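Long-range contacts in succinyl-CoA:3-ketoacid-coenzyme A transferase subunit B (Helicobacter pylori, PDB 3RRL), which catalyses the transfer of coenzyme A from succinyl-CoA to a 3-oxo acid, giving a 3-oxoacyl-CoA and succinate: residues I93-L98 and A132-V137; M113-L118 and C154-T159; M139-K144 and L167-A172. All coordinates share one frame; numbering follows the deposited sequence.

Followed from the N terminus, the chain enters the contacts at strand 95-98, after several earlier strands and helices, then makes strands 102-104, 109-114 and 118-119 of the small sheet, and after them helix 125-131, before strand 134-138 returns beside 95-98; contact 1 closes this loop. Contact 2 opens within it, at M113-L118, and closes after contact 1, at C154-T159, so the two cross. Contact 3 starts just past strand 134-138 and closes at L167-A172; it follows contact 1 in series and crosses contact 2. Contacts 1 and 3 adjoin in the large mixed sheet, where V137 O probably accepts from I168 N at 2.9 Å. Contact 2 lies apart, joining the small sheet to the loop before strand 166-168.

Contact 1: I93-L98 and A132-V137; sequences IDLAIL and AKKVIV
K133 lies alongside D94, their side chains pointing the same way, just before two parallel strands come together. K133 CB rests 3.6 Å from D94 O, and CG passes I93 O at 3.7 Å. The rest of the chain is extended: CD and then CE run past D94 OD1, and NZ ends in a salt bridge to OD1 at 2.6 Å, meeting it nearly head-on. D94 OD2 takes the backbone N of Y18, so both carboxylate oxygens are held.

K133 N donates almost straight to I93 O (171°), whereas K134 N approaches D94 O from above the carbonyl plane. Within the strands, A96 N donates to K134 O and A96 O accepts from I136 N, bracketing V135; L98 N continues the pattern to I136 O. On one face L95 CD1 presses tightly on I136 CD1 at 3.3 Å; on the other face A96 CB meets A132 CB at 3.5 Å, also tight, and L98 CD1 touches V135 CG1 at 3.9 Å.

Strand 18-21 flanks 95-98 and strand 166-168 flanks 134-138, while helix 125-131, which leads into A132, covers A96 and L98 through A125, L128 and V129.

Contact 2: M113-L118 and C154-T159; sequences MIPKKL and CSLPLT
Two prolines meet tip to tip here, P115 CD lying 4.0 Å from P157 CD, and everything that passes between the two segments is van der Waals contact. P157 makes the closest approach. Its CD sits 3.4 Å from M113 O, and its CG lies 3.7 Å from CG of M113, which is modelled as selenomethionine. The M113 chain crosses the proline at about a right angle: CG stands anti to the backbone N (chi1 163°), SE stays within 3.8 Å of P157 CG, and the bend at chi3 (-98°) carries CE away from the ring.

L156 adds to the same junction. Its CB also approaches M113 O, while its CD2 reaches P115 CD at 4.1 Å, the two side chains again crossing nearly perpendicularly, and more loosely I114 CG2 at 4.4 Å. Within 113-118 the chain folds back on itself: I114 O accepts from both K117 N and L118 N, a classic beta bulge.

The loop 154-159 is tied down separately, E102 taking L156 N and S155 OG, and W112 NE1 donating to L158 O. L158 also packs on the backbone of a neighbouring chain. The contact thus sits at the surface beside strands 102-104 and 109-114, with T159 resting on helix 125-131 through A125 and M126.

Contact 3: M139-K144 and L167-A172; sequences MEHCNK and LITDLA
An ST turn at T169 docks on H141 where the chain reverses after strand 166-168. T169 OG1 accepts from L171 N, the ST turn, and from A172 N, which extends it to an ST motif, and also shares a hydrogen bond of 2.7 Å with H141 ND1, lying at the ring edge and in its plane. L171 CD1 covers one face of the same ring in a CH-pi contact, 3.7 Å from the centroid and displaced toward the rim near CG. With NE2 bonded to T199 OG1, the ring is gripped at both nitrogens, which fixes its rotation.

D170 holds the backbone: chi1 of 45° sets its CG between its own N and carbonyl carbon, and from there OD1 uses its syn lone pair to accept from H141 N at 2.8 Å. OD2 accepts from a water that in turn takes C142 N. M139 N donates to I168 O at 3.1 Å, and CE of this selenomethionine packs on L167 CD1 at 3.9 Å.

T169 N bonds back to A172 O, closing the tight reversal between antiparallel strands 166-168 and 172-177: a beta hairpin whose turn packs against the loop that leaves strand 134-138, the parallel neighbour of 166-168.

Contact 1: I93-L98 and A132-V137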
# COMPACT_ATOMS: atom_id res chain seq x y z
N ILE B 93 -7.40 -13.18 7.06
CA ILE B 93 -8.09 -14.36 6.55
C ILE B 93 -8.22 -15.41 7.66
O ILE B 93 -7.23 -15.81 8.26
CB ILE B 93 -7.33 -14.99 5.36
CG1 ILE B 93 -7.14 -13.97 4.24
CG2 ILE B 93 -8.05 -16.25 4.85
CD1 ILE B 93 -8.43 -13.51 3.63
N ASP B 94 -9.44 -15.85 7.94
CA ASP B 94 -9.67 -16.77 9.05
C ASP B 94 -9.14 -18.16 8.75
O ASP B 94 -8.65 -18.86 9.64
CB ASP B 94 -11.17 -16.87 9.37
CG ASP B 94 -11.76 -15.55 9.81
OD1 ASP B 94 -11.23 -14.94 10.77
OD2 ASP B 94 -12.75 -15.11 9.18
N LEU B 95 -9.25 -18.58 7.50
CA LEU B 95 -8.92 -19.95 7.15
C LEU B 95 -8.28 -20.08 5.77
O LEU B 95 -8.82 -19.60 4.77
CB LEU B 95 -10.19 -20.78 7.22
CG LEU B 95 -10.06 -22.27 6.99
CD1 LEU B 95 -9.07 -22.83 7.97
CD2 LEU B 95 -11.43 -22.88 7.17
N ALA B 96 -7.14 -20.76 5.71
CA ALA B 96 -6.54 -21.11 4.44
C ALA B 96 -6.44 -22.63 4.39
O ALA B 96 -5.88 -23.25 5.29
CB ALA B 96 -5.17 -20.49 4.29
N ILE B 97 -7.01 -23.21 3.34
CA ILE B 97 -6.95 -24.64 3.13
C ILE B 97 -6.03 -24.92 1.96
O ILE B 97 -6.14 -24.29 0.91
CB ILE B 97 -8.33 -25.23 2.87
CG1 ILE B 97 -9.30 -24.83 3.99
CG2 ILE B 97 -8.24 -26.74 2.76
CD1 ILE B 97 -10.68 -25.42 3.86
N LEU B 98 -5.11 -25.86 2.16
CA LEU B 98 -4.06 -26.12 1.19
C LEU B 98 -3.85 -27.61 0.98
O LEU B 98 -4.13 -28.42 1.87
CB LEU B 98 -2.73 -25.50 1.65
CG LEU B 98 -2.57 -23.98 1.78
CD1 LEU B 98 -2.75 -23.56 3.23
CD2 LEU B 98 -1.21 -23.56 1.29
N ALA B 132 -2.80 -16.72 7.47
CA ALA B 132 -4.13 -17.22 7.83
C ALA B 132 -4.23 -17.49 9.33
O ALA B 132 -3.30 -18.03 9.92
CB ALA B 132 -4.44 -18.48 7.03
N LYS B 133 -5.34 -17.12 9.96
CA LYS B 133 -5.51 -17.39 11.39
C LYS B 133 -5.46 -18.89 11.67
O LYS B 133 -4.93 -19.33 12.70
CB LYS B 133 -6.82 -16.80 11.92
CG LYS B 133 -6.88 -15.27 11.88
CD LYS B 133 -8.24 -14.76 12.35
CE LYS B 133 -8.57 -13.42 11.72
NZ LYS B 133 -10.00 -13.03 11.93
N LYS B 134 -6.01 -19.68 10.76
CA LYS B 134 -5.87 -21.12 10.84
C LYS B 134 -5.46 -21.70 9.50
O LYS B 134 -6.02 -21.35 8.46
CB LYS B 134 -7.16 -21.79 11.32
CG LYS B 134 -6.99 -23.27 11.57
CD LYS B 134 -8.28 -23.92 12.03
CE LYS B 134 -8.05 -25.41 12.30
NZ LYS B 134 -9.32 -26.14 12.53
N VAL B 135 -4.46 -22.58 9.53
CA VAL B 135 -3.97 -23.23 8.33
C VAL B 135 -4.31 -24.70 8.37
O VAL B 135 -3.85 -25.42 9.26
CB VAL B 135 -2.45 -23.06 8.19
CG1 VAL B 135 -1.93 -23.91 7.05
CG2 VAL B 135 -2.09 -21.59 7.99
N ILE B 136 -5.14 -25.15 7.43
CA ILE B 136 -5.49 -26.55 7.31
C ILE B 136 -4.90 -27.15 6.03
O ILE B 136 -5.10 -26.61 4.94
CB ILE B 136 -7.01 -26.74 7.25
CG1 ILE B 136 -7.68 -26.10 8.47
CG2 ILE B 136 -7.37 -28.23 7.17
CD1 ILE B 136 -9.20 -26.13 8.41
N VAL B 137 -4.18 -28.26 6.15
CA VAL B 137 -3.70 -28.99 4.99
C VAL B 137 -4.57 -30.23 4.80
O VAL B 137 -4.83 -30.97 5.75
CB VAL B 137 -2.23 -29.43 5.14
CG1 VAL B 137 -1.84 -30.38 4.01
CG2 VAL B 137 -1.31 -28.23 5.17

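Contact 2: M113-L118 and C154-T159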
# COMPACT_ATOMS: atom_id res chain seq x y z
N MSE B 113 7.49 -27.64 -4.56
CA MSE B 113 8.53 -28.14 -5.42
C MSE B 113 8.96 -29.60 -5.22
O MSE B 113 9.12 -30.06 -4.11
CB MSE B 113 9.74 -27.23 -5.25
CG MSE B 113 11.03 -27.79 -5.75
SE MSE B 113 12.43 -26.48 -5.55
CE MSE B 113 12.44 -25.81 -7.36
N ILE B 114 9.19 -30.29 -6.33
CA ILE B 114 9.89 -31.57 -6.35
C ILE B 114 11.14 -31.42 -7.21
O ILE B 114 11.03 -31.21 -8.42
CB ILE B 114 9.01 -32.69 -6.92
CG1 ILE B 114 7.69 -32.78 -6.15
CG2 ILE B 114 9.75 -34.02 -6.88
CD1 ILE B 114 6.68 -33.73 -6.78
N PRO B 115 12.33 -31.55 -6.60
CA PRO B 115 13.60 -31.28 -7.28
C PRO B 115 13.72 -32.00 -8.63
O PRO B 115 13.43 -33.19 -8.72
CB PRO B 115 14.64 -31.85 -6.32
CG PRO B 115 14.00 -31.73 -4.98
CD PRO B 115 12.53 -31.95 -5.19
N LYS B 116 14.13 -31.24 -9.65
CA LYS B 116 14.44 -31.79 -10.97
C LYS B 116 13.27 -32.58 -11.55
O LYS B 116 13.45 -33.38 -12.46
CB LYS B 116 15.69 -32.67 -10.91
N LYS B 117 12.08 -32.34 -11.02
CA LYS B 117 10.87 -32.97 -11.54
C LYS B 117 9.77 -31.95 -11.72
O LYS B 117 9.40 -31.60 -12.85
CB LYS B 117 10.41 -34.11 -10.61
N LEU B 118 9.27 -31.44 -10.61
CA LEU B 118 8.18 -30.48 -10.62
C LEU B 118 8.66 -29.11 -10.14
O LEU B 118 8.87 -28.90 -8.94
CB LEU B 118 7.04 -31.00 -9.73
CG LEU B 118 5.76 -30.22 -9.49
CD1 LEU B 118 4.53 -31.13 -9.56
CD2 LEU B 118 5.83 -29.53 -8.14
N CYS B 154 10.28 -33.50 6.52
CA CYS B 154 10.01 -33.44 5.08
C CYS B 154 11.29 -33.76 4.31
O CYS B 154 12.39 -33.42 4.76
CB CYS B 154 9.47 -32.08 4.68
SG CYS B 154 7.82 -31.72 5.34
N SER B 155 11.15 -34.50 3.21
CA SER B 155 12.25 -34.67 2.27
C SER B 155 12.24 -33.62 1.15
O SER B 155 13.25 -33.39 0.50
CB SER B 155 12.21 -36.08 1.66
OG SER B 155 11.05 -36.27 0.87
N LEU B 156 11.08 -32.99 0.94
CA LEU B 156 10.93 -31.98 -0.11
C LEU B 156 11.13 -30.56 0.40
O LEU B 156 10.96 -30.30 1.59
CB LEU B 156 9.56 -32.12 -0.79
CG LEU B 156 9.22 -33.49 -1.37
CD1 LEU B 156 7.77 -33.52 -1.82
CD2 LEU B 156 10.16 -33.87 -2.51
N PRO B 157 11.48 -29.63 -0.51
CA PRO B 157 11.66 -28.23 -0.10
C PRO B 157 10.42 -27.71 0.63
O PRO B 157 9.30 -27.95 0.17
CB PRO B 157 11.83 -27.50 -1.43
CG PRO B 157 12.41 -28.55 -2.35
CD PRO B 157 11.73 -29.83 -1.94
N LEU B 158 10.63 -27.03 1.75
CA LEU B 158 9.54 -26.54 2.57
C LEU B 158 8.76 -25.37 1.99
O LEU B 158 9.34 -24.43 1.44
CB LEU B 158 10.04 -26.15 3.96
CG LEU B 158 10.50 -27.28 4.87
CD1 LEU B 158 10.43 -26.80 6.31
CD2 LEU B 158 9.65 -28.51 4.66
N THR B 159 7.44 -25.43 2.11
CA THR B 159 6.61 -24.26 1.89
C THR B 159 6.62 -23.38 3.14
O THR B 159 6.57 -22.15 3.05
CB THR B 159 5.18 -24.65 1.57
OG1 THR B 159 5.16 -25.50 0.42
CG2 THR B 159 4.35 -23.42 1.30

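Contact 3: M139-K144 and L167-A172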
# COMPACT_ATOMS: atom_id res chain seq x y z
N MSE B 139 -4.86 -33.68 2.34
CA MSE B 139 -3.90 -34.42 1.56
C MSE B 139 -4.21 -35.91 1.58
O MSE B 139 -4.67 -36.43 2.60
CB MSE B 139 -2.55 -34.19 2.21
CG MSE B 139 -1.37 -34.77 1.51
SE MSE B 139 0.17 -34.25 2.57
CE MSE B 139 -0.12 -35.39 4.12
N GLU B 140 -3.91 -36.61 0.49
CA GLU B 140 -3.95 -38.06 0.52
C GLU B 140 -2.80 -38.54 1.41
O GLU B 140 -1.70 -38.01 1.35
CB GLU B 140 -3.86 -38.65 -0.89
CG GLU B 140 -5.18 -38.60 -1.65
CD GLU B 140 -5.01 -38.81 -3.14
OE1 GLU B 140 -4.69 -39.94 -3.55
OE2 GLU B 140 -5.21 -37.83 -3.90
N HIS B 141 -3.09 -39.54 2.25
CA HIS B 141 -2.17 -39.94 3.32
C HIS B 141 -0.88 -40.58 2.80
O HIS B 141 0.18 -40.40 3.38
CB HIS B 141 -2.88 -40.87 4.31
CG HIS B 141 -2.21 -40.95 5.65
ND1 HIS B 141 -2.72 -40.32 6.77
CD2 HIS B 141 -1.07 -41.57 6.05
CE1 HIS B 141 -1.92 -40.55 7.80
NE2 HIS B 141 -0.92 -41.31 7.39
N CYS B 142 -0.99 -41.34 1.71
CA CYS B 142 0.17 -42.02 1.14
C CYS B 142 0.31 -41.64 -0.33
O CYS B 142 -0.68 -41.30 -0.98
CB CYS B 142 0.04 -43.54 1.26
SG CYS B 142 -0.11 -44.20 2.95
N ASN B 143 1.53 -41.69 -0.86
CA ASN B 143 1.76 -41.40 -2.27
C ASN B 143 1.36 -42.58 -3.16
O ASN B 143 0.84 -43.58 -2.66
CB ASN B 143 3.21 -40.98 -2.54
CG ASN B 143 4.20 -42.12 -2.34
OD1 ASN B 143 3.85 -43.30 -2.39
ND2 ASN B 143 5.46 -41.76 -2.10
N LYS B 144 1.59 -42.45 -4.46
CA LYS B 144 1.20 -43.49 -5.43
C LYS B 144 2.02 -44.77 -5.24
O LYS B 144 1.64 -45.83 -5.75
CB LYS B 144 1.35 -42.97 -6.86
N LEU B 167 -4.29 -31.19 10.07
CA LEU B 167 -4.04 -31.99 8.88
C LEU B 167 -5.14 -33.03 8.73
O LEU B 167 -5.39 -33.83 9.64
CB LEU B 167 -2.67 -32.67 8.96
CG LEU B 167 -2.43 -33.84 8.01
CD1 LEU B 167 -2.43 -33.39 6.55
CD2 LEU B 167 -1.12 -34.57 8.35
N ILE B 168 -5.81 -33.00 7.59
CA ILE B 168 -6.89 -33.93 7.30
C ILE B 168 -6.48 -34.82 6.13
O ILE B 168 -6.22 -34.32 5.03
CB ILE B 168 -8.17 -33.16 6.92
CG1 ILE B 168 -8.58 -32.20 8.04
CG2 ILE B 168 -9.30 -34.11 6.58
CD1 ILE B 168 -9.82 -31.37 7.72
N THR B 169 -6.41 -36.12 6.36
CA THR B 169 -6.18 -37.08 5.27
C THR B 169 -7.35 -38.06 5.14
O THR B 169 -8.34 -37.97 5.87
CB THR B 169 -4.85 -37.85 5.46
OG1 THR B 169 -5.02 -38.90 6.43
CG2 THR B 169 -3.74 -36.92 5.91
N ASP B 170 -7.24 -39.00 4.20
CA ASP B 170 -8.27 -40.02 4.01
C ASP B 170 -8.30 -41.02 5.17
O ASP B 170 -9.25 -41.80 5.32
CB ASP B 170 -8.05 -40.77 2.69
CG ASP B 170 -6.59 -41.15 2.47
OD1 ASP B 170 -5.73 -40.26 2.55
OD2 ASP B 170 -6.31 -42.35 2.26
N LEU B 171 -7.26 -40.98 6.00
CA LEU B 171 -7.14 -41.87 7.16
C LEU B 171 -7.56 -41.17 8.44
O LEU B 171 -8.41 -41.67 9.18
CB LEU B 171 -5.73 -42.44 7.30
CG LEU B 171 -5.21 -43.27 6.12
CD1 LEU B 171 -3.87 -43.92 6.48
CD2 LEU B 171 -6.23 -44.32 5.72
N ALA B 172 -6.94 -40.04 8.72
CA ALA B 172 -7.12 -39.37 9.99
C ALA B 172 -7.04 -37.85 10.01
O ALA B 172 -6.65 -37.22 9.04
CB ALA B 172 -6.12 -39.92 10.96
O HOH W 1 -3.66 -42.69 1.25